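PDB 6Q2F: glycoside hydrolase family protein from Novosphingobium sp. PP1Y, which probably hydrolyses terminal alpha-L-rhamnose residues from glycosides, as an alpha-L-rhamnosidase of the glycoside hydrolase class. Local coordinates for residues Ile245-Leu251 and Pro365-Gln370; Leu42-Lys47 and Trp931-Lys937; Arg548-Asp552 and Ala826-Thr831; Ala118-Asp122 and Asp490-Gly496; Val813-Val819 and Val857-Ile863. All coordinates share one frame; numbering follows the deposited sequence.

Contact 1 (Ile245-Leu251 and Pro365-Gln370)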
# COMPACT_ATOMS: atom_id res chain seq x y z
N ILE A 245 -5.75 10.34 -33.19
CA ILE A 245 -5.62 8.94 -32.79
C ILE A 245 -6.81 8.44 -31.98
O ILE A 245 -6.96 7.23 -31.80
CB ILE A 245 -4.32 8.73 -31.99
CG1 ILE A 245 -4.29 9.65 -30.77
CG2 ILE A 245 -3.10 8.96 -32.87
CD1 ILE A 245 -2.95 9.68 -30.07
N ALA A 246 -7.65 9.34 -31.48
CA ALA A 246 -8.89 8.95 -30.81
C ALA A 246 -10.07 8.81 -31.77
O ALA A 246 -11.12 8.31 -31.36
CB ALA A 246 -9.25 9.95 -29.71
N GLY A 247 -9.93 9.25 -33.01
CA GLY A 247 -11.03 9.20 -33.95
C GLY A 247 -10.72 8.38 -35.19
O GLY A 247 -9.92 8.81 -36.03
N GLY A 248 -11.34 7.22 -35.31
CA GLY A 248 -11.08 6.35 -36.44
C GLY A 248 -12.34 5.76 -37.02
O GLY A 248 -13.14 6.47 -37.63
N VAL A 249 -12.53 4.45 -36.85
CA VAL A 249 -13.66 3.74 -37.41
C VAL A 249 -14.37 2.99 -36.30
O VAL A 249 -13.75 2.54 -35.33
CB VAL A 249 -13.23 2.77 -38.52
CG1 VAL A 249 -12.55 3.52 -39.64
CG2 VAL A 249 -12.30 1.70 -37.96
N THR A 250 -15.69 2.87 -36.43
CA THR A 250 -16.49 2.05 -35.52
C THR A 250 -16.61 0.65 -36.11
O THR A 250 -16.81 0.48 -37.32
CB THR A 250 -17.87 2.66 -35.31
OG1 THR A 250 -17.77 4.08 -35.31
CG2 THR A 250 -18.44 2.22 -33.98
N LEU A 251 -16.47 -0.36 -35.26
CA LEU A 251 -16.51 -1.75 -35.71
C LEU A 251 -17.88 -2.34 -35.44
O LEU A 251 -18.51 -2.04 -34.42
CB LEU A 251 -15.43 -2.58 -35.01
CG LEU A 251 -13.96 -2.28 -35.33
CD1 LEU A 251 -13.05 -3.19 -34.54
CD2 LEU A 251 -13.70 -2.41 -36.81
N PRO A 365 -20.54 0.70 -28.90
CA PRO A 365 -19.85 1.17 -30.09
C PRO A 365 -18.37 0.96 -29.93
O PRO A 365 -17.75 1.69 -29.18
CB PRO A 365 -20.12 2.67 -30.06
CG PRO A 365 -20.37 3.01 -28.64
CD PRO A 365 -20.56 1.73 -27.86
N ILE A 366 -17.80 -0.01 -30.62
CA ILE A 366 -16.39 -0.25 -30.50
C ILE A 366 -15.62 0.52 -31.57
O ILE A 366 -15.54 0.10 -32.69
CB ILE A 366 -16.13 -1.74 -30.66
CG1 ILE A 366 -16.92 -2.51 -29.65
CG2 ILE A 366 -14.68 -2.01 -30.49
CD1 ILE A 366 -16.57 -2.13 -28.24
N MSE A 367 -15.07 1.65 -31.19
CA MSE A 367 -14.34 2.44 -32.12
C MSE A 367 -12.89 2.17 -31.97
O MSE A 367 -12.43 2.02 -30.85
CB MSE A 367 -14.75 3.88 -31.80
CG MSE A 367 -13.64 4.91 -31.86
SE MSE A 367 -13.94 6.19 -33.30
CE MSE A 367 -14.56 7.66 -32.18
N VAL A 368 -12.17 2.11 -33.08
CA VAL A 368 -10.74 1.92 -33.09
C VAL A 368 -10.25 3.25 -33.60
O VAL A 368 -10.45 3.59 -34.72
CB VAL A 368 -10.32 0.81 -34.01
CG1 VAL A 368 -8.83 0.86 -34.24
CG2 VAL A 368 -10.71 -0.51 -33.41
N GLY A 369 -9.61 4.02 -32.74
CA GLY A 369 -9.17 5.35 -33.10
C GLY A 369 -7.94 5.38 -33.99
O GLY A 369 -7.85 6.21 -34.90
N GLN A 370 -6.98 4.49 -33.74
CA GLN A 370 -5.76 4.42 -34.53
C GLN A 370 -5.40 2.97 -34.77
O GLN A 370 -5.48 2.13 -33.86
CB GLN A 370 -4.60 5.12 -33.82
CG GLN A 370 -3.29 5.12 -34.62
CD GLN A 370 -2.13 5.69 -33.82
OE1 GLN A 370 -2.17 5.72 -32.60
NE2 GLN A 370 -1.10 6.15 -34.52

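Contact 2 (Leu42-Lys47 and Trp931-Lys937)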
# COMPACT_ATOMS: atom_id res chain seq x y z
N LEU A 42 9.02 -1.52 31.75
CA LEU A 42 8.22 -2.07 30.66
C LEU A 42 6.94 -2.71 31.18
O LEU A 42 5.89 -2.64 30.52
CB LEU A 42 9.05 -3.07 29.86
CG LEU A 42 8.42 -3.54 28.55
CD1 LEU A 42 8.19 -2.35 27.61
CD2 LEU A 42 9.30 -4.63 27.90
N GLU A 43 6.99 -3.30 32.38
CA GLU A 43 5.79 -3.89 32.97
C GLU A 43 4.75 -2.83 33.27
O GLU A 43 3.56 -3.04 33.03
CB GLU A 43 6.13 -4.66 34.24
CG GLU A 43 6.95 -5.95 34.03
CD GLU A 43 8.43 -5.69 33.79
OE1 GLU A 43 8.88 -4.54 33.96
OE2 GLU A 43 9.14 -6.65 33.44
N GLN A 44 5.18 -1.69 33.81
CA GLN A 44 4.24 -0.61 34.10
C GLN A 44 3.69 0.00 32.82
O GLN A 44 2.49 0.25 32.71
CB GLN A 44 4.92 0.47 34.96
CG GLN A 44 5.29 -0.01 36.36
CD GLN A 44 6.24 0.94 37.09
OE1 GLN A 44 7.17 1.50 36.49
NE2 GLN A 44 6.00 1.13 38.38
N ALA A 45 4.57 0.26 31.84
CA ALA A 45 4.09 0.78 30.57
C ALA A 45 3.11 -0.19 29.92
O ALA A 45 2.12 0.22 29.33
CB ALA A 45 5.27 1.07 29.64
N PHE A 46 3.39 -1.50 30.04
CA PHE A 46 2.48 -2.49 29.46
C PHE A 46 1.12 -2.45 30.15
O PHE A 46 0.09 -2.63 29.50
CB PHE A 46 3.10 -3.87 29.56
CG PHE A 46 2.40 -4.93 28.74
CD1 PHE A 46 2.37 -4.85 27.37
CD2 PHE A 46 1.82 -6.02 29.37
CE1 PHE A 46 1.75 -5.84 26.61
CE2 PHE A 46 1.20 -7.02 28.62
CZ PHE A 46 1.17 -6.93 27.23
N LYS A 47 1.09 -2.21 31.46
CA LYS A 47 -0.19 -2.09 32.13
C LYS A 47 -0.97 -0.87 31.63
O LYS A 47 -2.17 -0.97 31.32
CB LYS A 47 -0.00 -2.05 33.64
CG LYS A 47 -1.27 -2.38 34.40
CD LYS A 47 -1.96 -3.62 33.80
CE LYS A 47 -3.22 -4.00 34.58
NZ LYS A 47 -4.20 -2.88 34.63
N TRP A 931 3.31 -12.42 28.17
CA TRP A 931 2.65 -11.14 28.40
C TRP A 931 1.39 -11.07 27.56
O TRP A 931 1.44 -11.31 26.35
CB TRP A 931 3.57 -9.97 28.08
CG TRP A 931 4.73 -9.81 28.99
CD1 TRP A 931 5.40 -10.80 29.65
CD2 TRP A 931 5.38 -8.58 29.36
NE1 TRP A 931 6.42 -10.27 30.41
CE2 TRP A 931 6.43 -8.91 30.25
CE3 TRP A 931 5.15 -7.23 29.05
CZ2 TRP A 931 7.26 -7.94 30.81
CZ3 TRP A 931 5.98 -6.27 29.61
CH2 TRP A 931 7.03 -6.63 30.48
N HIS A 932 0.27 -10.75 28.20
CA HIS A 932 -1.02 -10.78 27.53
C HIS A 932 -1.50 -9.37 27.26
O HIS A 932 -1.72 -8.61 28.22
CB HIS A 932 -2.05 -11.53 28.37
CG HIS A 932 -1.71 -12.95 28.64
ND1 HIS A 932 -1.92 -13.96 27.72
CD2 HIS A 932 -1.19 -13.55 29.74
CE1 HIS A 932 -1.55 -15.11 28.25
NE2 HIS A 932 -1.10 -14.89 29.47
N PRO A 933 -1.66 -8.95 26.00
CA PRO A 933 -2.13 -7.57 25.76
C PRO A 933 -3.58 -7.34 26.14
O PRO A 933 -3.98 -6.18 26.30
CB PRO A 933 -1.89 -7.37 24.25
CG PRO A 933 -1.81 -8.76 23.68
CD PRO A 933 -1.17 -9.60 24.77
N GLU A 934 -4.40 -8.40 26.26
CA GLU A 934 -5.78 -8.22 26.72
C GLU A 934 -5.81 -7.57 28.09
O GLU A 934 -6.69 -6.75 28.37
CB GLU A 934 -6.52 -9.56 26.80
CG GLU A 934 -6.93 -10.19 25.46
CD GLU A 934 -5.80 -10.97 24.81
OE1 GLU A 934 -4.65 -10.81 25.25
OE2 GLU A 934 -6.07 -11.72 23.86
N THR A 935 -4.87 -7.93 28.95
CA THR A 935 -4.94 -7.58 30.36
C THR A 935 -3.79 -6.74 30.85
O THR A 935 -3.92 -6.10 31.89
CB THR A 935 -4.98 -8.85 31.22
OG1 THR A 935 -3.80 -9.62 30.98
CG2 THR A 935 -6.22 -9.71 30.89
N GLY A 936 -2.66 -6.74 30.14
CA GLY A 936 -1.49 -6.04 30.64
C GLY A 936 -0.78 -6.77 31.74
O GLY A 936 0.01 -6.16 32.46
N LYS A 937 -1.02 -8.07 31.88
CA LYS A 937 -0.42 -8.90 32.91
C LYS A 937 0.54 -9.90 32.28
O LYS A 937 0.42 -10.26 31.10
CB LYS A 937 -1.49 -9.65 33.72
CG LYS A 937 -2.33 -8.76 34.62
CD LYS A 937 -3.73 -9.36 34.88
CE LYS A 937 -3.69 -10.89 35.04
NZ LYS A 937 -5.04 -11.54 34.80
O HOH W 1 2.60 -5.52 33.09

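Contact 3 (Arg548-Asp552 and Ala826-Thr831)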
# COMPACT_ATOMS: atom_id res chain seq x y z
N ARG A 548 17.52 -0.22 -22.49
CA ARG A 548 18.25 0.18 -21.30
C ARG A 548 18.17 1.68 -21.08
O ARG A 548 18.06 2.13 -19.94
CB ARG A 548 19.70 -0.28 -21.38
CG ARG A 548 19.84 -1.78 -21.22
CD ARG A 548 21.27 -2.22 -21.44
NE ARG A 548 21.34 -3.67 -21.35
CZ ARG A 548 22.47 -4.37 -21.36
NH1 ARG A 548 23.65 -3.76 -21.46
NH2 ARG A 548 22.40 -5.68 -21.26
N PHE A 549 18.18 2.47 -22.16
CA PHE A 549 17.98 3.89 -21.95
C PHE A 549 16.62 4.16 -21.32
O PHE A 549 16.51 4.97 -20.40
CB PHE A 549 18.07 4.68 -23.25
CG PHE A 549 17.42 6.03 -23.14
CD1 PHE A 549 17.99 7.01 -22.34
CD2 PHE A 549 16.22 6.29 -23.77
CE1 PHE A 549 17.39 8.25 -22.21
CE2 PHE A 549 15.61 7.53 -23.63
CZ PHE A 549 16.20 8.51 -22.85
N LEU A 550 15.58 3.50 -21.82
CA LEU A 550 14.25 3.73 -21.28
C LEU A 550 14.18 3.30 -19.82
O LEU A 550 13.62 4.02 -18.98
CB LEU A 550 13.20 3.03 -22.14
CG LEU A 550 13.21 3.60 -23.57
CD1 LEU A 550 12.48 2.71 -24.58
CD2 LEU A 550 12.67 5.03 -23.61
N TYR A 551 14.78 2.15 -19.48
CA TYR A 551 14.95 1.77 -18.08
C TYR A 551 15.60 2.89 -17.27
O TYR A 551 15.13 3.25 -16.18
CB TYR A 551 15.79 0.49 -17.96
CG TYR A 551 16.21 0.16 -16.53
CD1 TYR A 551 17.38 0.67 -15.99
CD2 TYR A 551 15.41 -0.63 -15.72
CE1 TYR A 551 17.76 0.39 -14.67
CE2 TYR A 551 15.78 -0.93 -14.39
CZ TYR A 551 16.95 -0.40 -13.89
OH TYR A 551 17.34 -0.68 -12.58
N ASP A 552 16.71 3.44 -17.78
CA ASP A 552 17.40 4.54 -17.11
C ASP A 552 16.50 5.76 -16.98
O ASP A 552 16.56 6.50 -15.99
CB ASP A 552 18.68 4.91 -17.88
CG ASP A 552 19.78 3.89 -17.70
OD1 ASP A 552 19.73 3.15 -16.69
OD2 ASP A 552 20.70 3.82 -18.57
N ALA A 826 22.42 -9.95 -16.32
CA ALA A 826 22.61 -8.77 -17.16
C ALA A 826 22.49 -7.52 -16.31
O ALA A 826 21.92 -7.54 -15.21
CB ALA A 826 21.58 -8.72 -18.30
N THR A 827 23.11 -6.31 -16.87
CA THR A 827 22.63 -5.09 -16.26
C THR A 827 21.43 -4.56 -17.04
O THR A 827 21.35 -4.74 -18.26
CB THR A 827 23.70 -4.00 -16.22
OG1 THR A 827 23.11 -2.77 -15.80
CG2 THR A 827 24.33 -3.77 -17.62
N PRO A 828 20.48 -3.92 -16.35
CA PRO A 828 19.37 -3.25 -17.05
C PRO A 828 19.69 -1.84 -17.53
O PRO A 828 18.84 -1.23 -18.20
CB PRO A 828 18.27 -3.20 -15.98
CG PRO A 828 19.06 -2.98 -14.73
CD PRO A 828 20.31 -3.86 -14.88
N SER A 829 20.85 -1.31 -17.18
CA SER A 829 21.19 0.10 -17.38
C SER A 829 22.28 0.26 -18.44
O SER A 829 23.07 -0.65 -18.68
CB SER A 829 21.64 0.72 -16.05
OG SER A 829 22.10 2.04 -16.22
N ASN A 830 22.31 1.44 -19.07
CA ASN A 830 23.37 1.85 -19.99
C ASN A 830 24.52 2.54 -19.28
O ASN A 830 25.52 2.88 -19.94
CB ASN A 830 22.83 2.81 -21.05
CG ASN A 830 22.18 2.10 -22.21
OD1 ASN A 830 22.51 0.96 -22.52
ND2 ASN A 830 21.25 2.80 -22.88
N THR A 831 24.41 2.78 -17.97
CA THR A 831 25.40 3.59 -17.28
C THR A 831 26.81 3.01 -17.44
O THR A 831 27.75 3.73 -17.82
CB THR A 831 25.02 3.71 -15.80
OG1 THR A 831 23.86 4.54 -15.69
CG2 THR A 831 26.18 4.34 -14.97

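Contact 4 (Ala118-Asp122 and Asp490-Gly496)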
# COMPACT_ATOMS: atom_id res chain seq x y z
N ALA A 118 -7.90 21.84 16.62
CA ALA A 118 -6.48 21.83 16.96
C ALA A 118 -6.28 22.15 18.43
O ALA A 118 -5.43 21.55 19.10
CB ALA A 118 -5.73 22.83 16.07
N HIS A 119 -7.08 23.08 18.97
CA HIS A 119 -6.94 23.43 20.38
C HIS A 119 -7.43 22.30 21.28
O HIS A 119 -6.88 22.08 22.36
CB HIS A 119 -7.70 24.72 20.69
CG HIS A 119 -6.90 25.95 20.39
ND1 HIS A 119 -5.86 26.38 21.19
CD2 HIS A 119 -6.97 26.84 19.36
CE1 HIS A 119 -5.33 27.47 20.68
NE2 HIS A 119 -6.00 27.78 19.58
N GLU A 120 -8.46 21.57 20.84
CA GLU A 120 -8.95 20.45 21.62
C GLU A 120 -7.94 19.32 21.62
O GLU A 120 -7.75 18.65 22.64
CB GLU A 120 -10.29 19.96 21.08
CG GLU A 120 -11.46 20.87 21.43
CD GLU A 120 -11.78 20.86 22.91
OE1 GLU A 120 -12.42 19.89 23.38
OE2 GLU A 120 -11.39 21.82 23.61
N ALA A 121 -7.30 19.06 20.47
CA ALA A 121 -6.27 18.02 20.45
C ALA A 121 -5.11 18.41 21.34
O ALA A 121 -4.59 17.59 22.11
CB ALA A 121 -5.80 17.77 19.02
N ASP A 122 -4.68 19.68 21.27
CA ASP A 122 -3.65 20.16 22.17
C ASP A 122 -4.09 19.98 23.63
O ASP A 122 -3.35 19.42 24.44
CB ASP A 122 -3.35 21.62 21.87
CG ASP A 122 -2.31 22.21 22.80
OD1 ASP A 122 -1.12 21.84 22.68
OD2 ASP A 122 -2.69 23.05 23.64
N ASP A 490 0.48 29.16 16.29
CA ASP A 490 0.81 28.44 17.51
C ASP A 490 0.25 27.02 17.51
O ASP A 490 0.61 26.23 18.39
CB ASP A 490 0.30 29.21 18.74
CG ASP A 490 -1.21 29.55 18.66
OD1 ASP A 490 -1.67 29.98 17.58
OD2 ASP A 490 -1.93 29.38 19.68
N MSE A 491 -0.60 26.68 16.56
CA MSE A 491 -1.24 25.37 16.56
C MSE A 491 -0.81 24.54 15.36
O MSE A 491 -1.51 23.63 14.94
CB MSE A 491 -2.76 25.54 16.57
CG MSE A 491 -3.34 26.00 17.90
SE MSE A 491 -3.16 24.62 19.34
CE MSE A 491 -2.01 25.58 20.55
N VAL A 492 0.35 24.86 14.79
CA VAL A 492 0.94 24.07 13.72
C VAL A 492 2.41 23.87 14.06
O VAL A 492 3.16 24.85 14.19
CB VAL A 492 0.78 24.73 12.34
CG1 VAL A 492 1.42 23.87 11.29
CG2 VAL A 492 -0.72 24.96 12.01
N GLY A 493 2.83 22.62 14.21
CA GLY A 493 4.22 22.34 14.56
C GLY A 493 4.32 21.60 15.87
O GLY A 493 3.95 20.42 15.94
N LYS A 494 4.78 22.28 16.92
CA LYS A 494 4.98 21.63 18.21
C LYS A 494 3.67 21.44 18.98
O LYS A 494 3.63 20.64 19.92
CB LYS A 494 5.95 22.44 19.06
CG LYS A 494 7.34 22.48 18.43
CD LYS A 494 8.37 23.09 19.36
CE LYS A 494 9.71 22.40 19.19
NZ LYS A 494 10.69 22.78 20.25
N ARG A 495 2.61 22.13 18.59
CA ARG A 495 1.33 22.05 19.26
C ARG A 495 0.23 22.03 18.20
O ARG A 495 0.42 22.53 17.09
CB ARG A 495 1.15 23.22 20.23
CG ARG A 495 2.02 23.10 21.50
CD ARG A 495 1.89 24.34 22.38
NE ARG A 495 0.67 24.35 23.17
CZ ARG A 495 0.10 25.45 23.67
NH1 ARG A 495 0.63 26.65 23.44
NH2 ARG A 495 -1.02 25.36 24.38
N GLY A 496 -0.91 21.44 18.56
CA GLY A 496 -2.04 21.40 17.65
C GLY A 496 -1.83 20.40 16.53
O GLY A 496 -1.86 19.18 16.76
O HOH W 2 -4.91 29.31 17.37
O HOH W 3 -0.40 19.98 21.24

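Contact 5 (Val813-Val819 and Val857-Ile863)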
# COMPACT_ATOMS: atom_id res chain seq x y z
N VAL A 813 30.82 -8.19 0.29
CA VAL A 813 31.34 -9.56 0.31
C VAL A 813 32.83 -9.55 0.64
O VAL A 813 33.27 -10.17 1.62
CB VAL A 813 31.06 -10.27 -1.03
CG1 VAL A 813 31.75 -11.62 -1.06
CG2 VAL A 813 29.57 -10.45 -1.24
N VAL A 814 33.63 -8.84 -0.16
CA VAL A 814 35.08 -8.81 0.06
C VAL A 814 35.40 -8.28 1.46
O VAL A 814 36.38 -8.69 2.09
CB VAL A 814 35.78 -8.01 -1.05
CG1 VAL A 814 37.25 -7.75 -0.72
CG2 VAL A 814 35.70 -8.81 -2.37
N GLY A 815 34.55 -7.38 1.98
CA GLY A 815 34.74 -6.86 3.33
C GLY A 815 34.29 -7.80 4.44
O GLY A 815 34.45 -7.45 5.62
N GLY A 816 33.71 -8.95 4.10
CA GLY A 816 33.41 -9.99 5.08
C GLY A 816 31.98 -10.52 5.11
O GLY A 816 31.67 -11.41 5.90
N ALA A 817 31.10 -9.98 4.26
CA ALA A 817 29.69 -10.34 4.33
C ALA A 817 29.39 -11.58 3.49
O ALA A 817 30.13 -11.95 2.58
CB ALA A 817 28.81 -9.18 3.86
N THR A 818 28.25 -12.19 3.78
CA THR A 818 27.74 -13.34 3.05
C THR A 818 26.58 -12.92 2.16
O THR A 818 25.69 -12.18 2.60
CB THR A 818 27.29 -14.43 4.03
OG1 THR A 818 28.35 -14.71 4.94
CG2 THR A 818 26.89 -15.70 3.29
N VAL A 819 26.59 -13.40 0.92
CA VAL A 819 25.50 -13.20 -0.02
C VAL A 819 24.98 -14.56 -0.43
O VAL A 819 25.76 -15.46 -0.76
CB VAL A 819 25.94 -12.41 -1.28
CG1 VAL A 819 24.89 -12.54 -2.39
CG2 VAL A 819 26.17 -10.97 -0.94
N VAL A 857 35.16 -15.45 -0.84
CA VAL A 857 35.41 -14.33 -1.75
C VAL A 857 35.89 -13.19 -0.88
O VAL A 857 35.10 -12.60 -0.13
CB VAL A 857 34.14 -13.93 -2.52
CG1 VAL A 857 34.44 -12.82 -3.55
CG2 VAL A 857 33.48 -15.15 -3.17
N GLY A 858 37.18 -12.87 -0.97
CA GLY A 858 37.74 -11.95 -0.01
C GLY A 858 37.56 -12.52 1.38
O GLY A 858 37.74 -13.71 1.61
N LYS A 859 37.18 -11.67 2.32
CA LYS A 859 36.91 -12.18 3.66
C LYS A 859 35.49 -12.70 3.82
O LYS A 859 35.14 -13.16 4.91
CB LYS A 859 37.19 -11.10 4.71
CG LYS A 859 38.56 -10.44 4.53
CD LYS A 859 39.03 -9.81 5.83
CE LYS A 859 39.47 -8.37 5.63
NZ LYS A 859 40.86 -8.13 6.10
N GLY A 860 34.66 -12.67 2.77
CA GLY A 860 33.27 -13.05 2.85
C GLY A 860 32.94 -14.32 2.09
O GLY A 860 33.81 -15.17 1.83
N ARG A 861 31.67 -14.44 1.70
CA ARG A 861 31.19 -15.71 1.20
C ARG A 861 29.96 -15.49 0.32
O ARG A 861 29.10 -14.69 0.65
CB ARG A 861 30.86 -16.64 2.37
CG ARG A 861 30.30 -17.99 2.00
CD ARG A 861 30.04 -18.77 3.27
NE ARG A 861 29.71 -20.17 3.01
CZ ARG A 861 29.37 -21.03 3.97
NH1 ARG A 861 29.33 -20.62 5.23
NH2 ARG A 861 29.07 -22.28 3.66
N VAL A 862 29.90 -16.22 -0.78
CA VAL A 862 28.79 -16.17 -1.72
C VAL A 862 28.28 -17.59 -1.89
O VAL A 862 29.01 -18.45 -2.40
CB VAL A 862 29.19 -15.58 -3.08
CG1 VAL A 862 28.02 -15.65 -4.07
CG2 VAL A 862 29.69 -14.14 -2.92
N ILE A 863 27.04 -17.83 -1.48
CA ILE A 863 26.40 -19.13 -1.61
C ILE A 863 25.42 -19.03 -2.78
O ILE A 863 24.40 -18.33 -2.70
CB ILE A 863 25.69 -19.54 -0.31
CG1 ILE A 863 26.68 -19.49 0.85
CG2 ILE A 863 25.09 -20.93 -0.45
CD1 ILE A 863 26.07 -19.87 2.19

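Contact 1 (Ile245-Leu251 and Pro365-Gln370)
V249 O is gripped twice, by V368 N at 2.8 Å, nearly straight at the hydrogen, and by a CA-H...O contact from M367. V249 N answers to V368 O at 3.1 Å, so V249 and V368 form an antiparallel hydrogen-bonded pair. Strand 249-251 is an edge strand of its four-stranded sheet; V249, L251 and V368 point from one face toward L261 of another sheet, consistent with a beta-sandwich, and L251 CD1 touches V368 CG2 at 3.7 Å. On the other face the bent selenomethionine M367 folds back, its SE 3.4 Å from G248 N and its CE near A246 O. G369 and Q370 together face F277, a classic beta bulge. From the bulge the Q370 side chain runs out extended, CG anti to the backbone N (chi1 -178°), alongside I245; I245 CG2 lies 3.4 Å from Q370 OE1, while Q370 NE2 bonds E372 OE1. A glycine in place of Q370 would probably uncover this I245 methyl and deprive E372 of its amide partner. A CB on G248 would run into V368 O, and one on G369 into I245 O. Close approach thus depends on the bare backbone of G248 and G369, while the pairing itself rests on main-chain bonds.

Contact 2 (Leu42-Lys47 and Trp931-Lys937)
F46 pushes its ring into a hollow lined by the W931 indole, the backbone of H932 and P933, and G936. Swung anti to the main-chain N (chi1 -167°), the ring has W931 CE3 over one face, 3.5 Å above its plane and toward the rim; the two planes are inclined at 52°. The CE2 side of the F46 ring reaches in closest, 3.5 Å from G936 CA and 3.3 Å from H932 O. The hollow belongs to a hairpin loop between the antiparallel strands 926-932 and 937-946, shaped inside by an ST turn in which T935 OG1 accepts from K937 N, while helix 42-47 stands near the start of the modelled chain. In return the six-membered ring of W931 is a bump gripped by the helix: L42 CG sits 3.8 Å from CZ3, and E43 crosses at about a right angle with OE2 at the ring edge, 3.5 Å from CZ2. G936, at positive phi, lets K47 lie close, CD 3.5 Å from its carbonyl O; a CB there would strike that CD. R720 of helix 712-726 binds F46 O, K47 O and P933 O, and a water at the F46 ring edge donates to both E43 O and G936 O.

Contact 3 (Arg548-Asp552 and Ala826-Thr831)
Hydrogen bonds gather on D552. Its OD1 accepts from S829 OG at 2.7 Å and its OD2 from N830 N at 2.9 Å, each on the syn side and somewhat out of the carboxylate plane; Y526 OH is a further partner of OD2. One carboxylate thus holds two successive residues of 826-831, and N830 also sends ND2 to Q545 O. Ring contact comes next: P828 lies over one face of Y551, with CB 3.6 Å from the ring centroid and only 6° off the normal, a CH-pi contact, while P828 CG meets Y551 CZ at 3.4 Å. Y551 reaches under the proline because its CG is anti to the backbone N (chi1 170°), and its OH bonds R555 and E740 O. A serine here would probably leave P828 without the face it rests on and R555 and E740 without the phenolic partner. Van der Waals contact finishes the interface. R548, its NE held in a salt bridge by E544, stretches across the loop with CG 3.2 Å from P828 O, and T827 O stands over one face of its guanidinium, 3.0 Å above the plane. N830 lays OD1 against R548 CB. Within the loop T827 OG1 accepts from S829 N, an ST turn, and S829 OG accepts from T831 N, a capping bond at the start of helix 831-834, set here against the long helix 543-575 of the barrel.

Contact 4 (Ala118-Asp122 and Asp490-Gly496)
The imidazole of H119 has the selenomethionine M491 over one face: CG is 3.6 Å above the ring plane, offset toward the rim, and SE 3.9 Å from the centroid, giving a CH-pi contact together with a Met-aromatic contact, made here by selenium. Bent at chi2 and chi3, M491 carries its CE onto one face of the R495 guanidinium as well, 3.8 Å above the plane and over its centre, while CE still touches H119 CE1; this side chain fills the space between the two flat groups. At the guanidinium edge D122 is gripped side-on, R495 NE to D122 OD1 at 3.1 Å and R495 NH2 to D122 OD2 at 2.9 Å. The carboxylate and guanidinium planes stand 59° apart and both bonds are bent, the NH2 one to 141°. CG anti to the backbone N (chi1 179°) carries the D122 carboxylate to R495; a water, rather close to D122 OD1, also binds G496 N. Beneath, A118 CB touches M491 CB at 4.1 Å and A118 O approaches G496 CA; a CB on G496 would clash with M491 O. Helix 108-124 precedes strand 127-131, the neighbour and parallel partner of strand 497-502 in the (beta/alpha)8 barrel. H119 NE2 bonds a second water, which makes a weak bond to D490 OD1. R495 is likely to offset the charge of D122 and favour its ionised form, tying helix 108-124 to the loop before strand 497-502.

Contact 5 (Val813-Val819 and Val857-Ile863)
This is a parallel strand pair within an alpha/beta sheet, strand 818-820 beside strand 860-863, joined through helices 831-834 and 838-848 in a beta-alpha-beta crossover that takes in the short strand 854-857 on the way. T818 pairs with R861 and V819 with V862. The bonds of the ladder run R861 N to A817 O at 3.1 Å, V819 N to R861 O and I863 N to V819 O, both at 2.8 Å, the last two approaching the carbonyl oxygen almost end-on. Just before the strand, helix 803-814 ends in a Schellman motif at G816, and V814 O, in the last turn of that helix, accepts from K859 N above its carbonyl plane at 3.1 Å. K859 belongs to a type II' turn from V857 to G860, with G858 in the position that needs positive phi. The turn can come this close because G860 bears no side chain: a CB would run into V813 O and A817 O. Over one side of the sheet V813 wedges its CG1 between V857 CB at 3.6 Å and V862 CG2 at 3.7 Å, and L848 of helix 838-848 covers this valine cluster. On the other side T818 and R861 lie side by side, pointing the same way. R861 runs fully extended, CG anti to the backbone N (chi1 178°), to a salt bridge with D854 and a bond to A874 O, and I863 CD1 sits over one face of its guanidinium, 3.7 Å above the plane.

None of the five contacts touches another. Contact 2 joins the start of the modelled chain to 931-937, across 883 residues, and encloses the other four along the sequence. Contacts 3 and 5 alternate along the chain, about 14 Å between nearest atoms, both involving the alpha/beta domain; contact 3 ties it to the barrel. Contact 1, on what looks like a beta-sandwich, is about 17 Å from contact 3 at the nearest atoms but 66 Å from contact 2 between centres. Contact 4 joins a barrel helix to the loop into strand 497-502, whose far end leads to D503 and S504 of the sodium site, completed by E583, E586 and E644. That end of such barrels usually carries the active site.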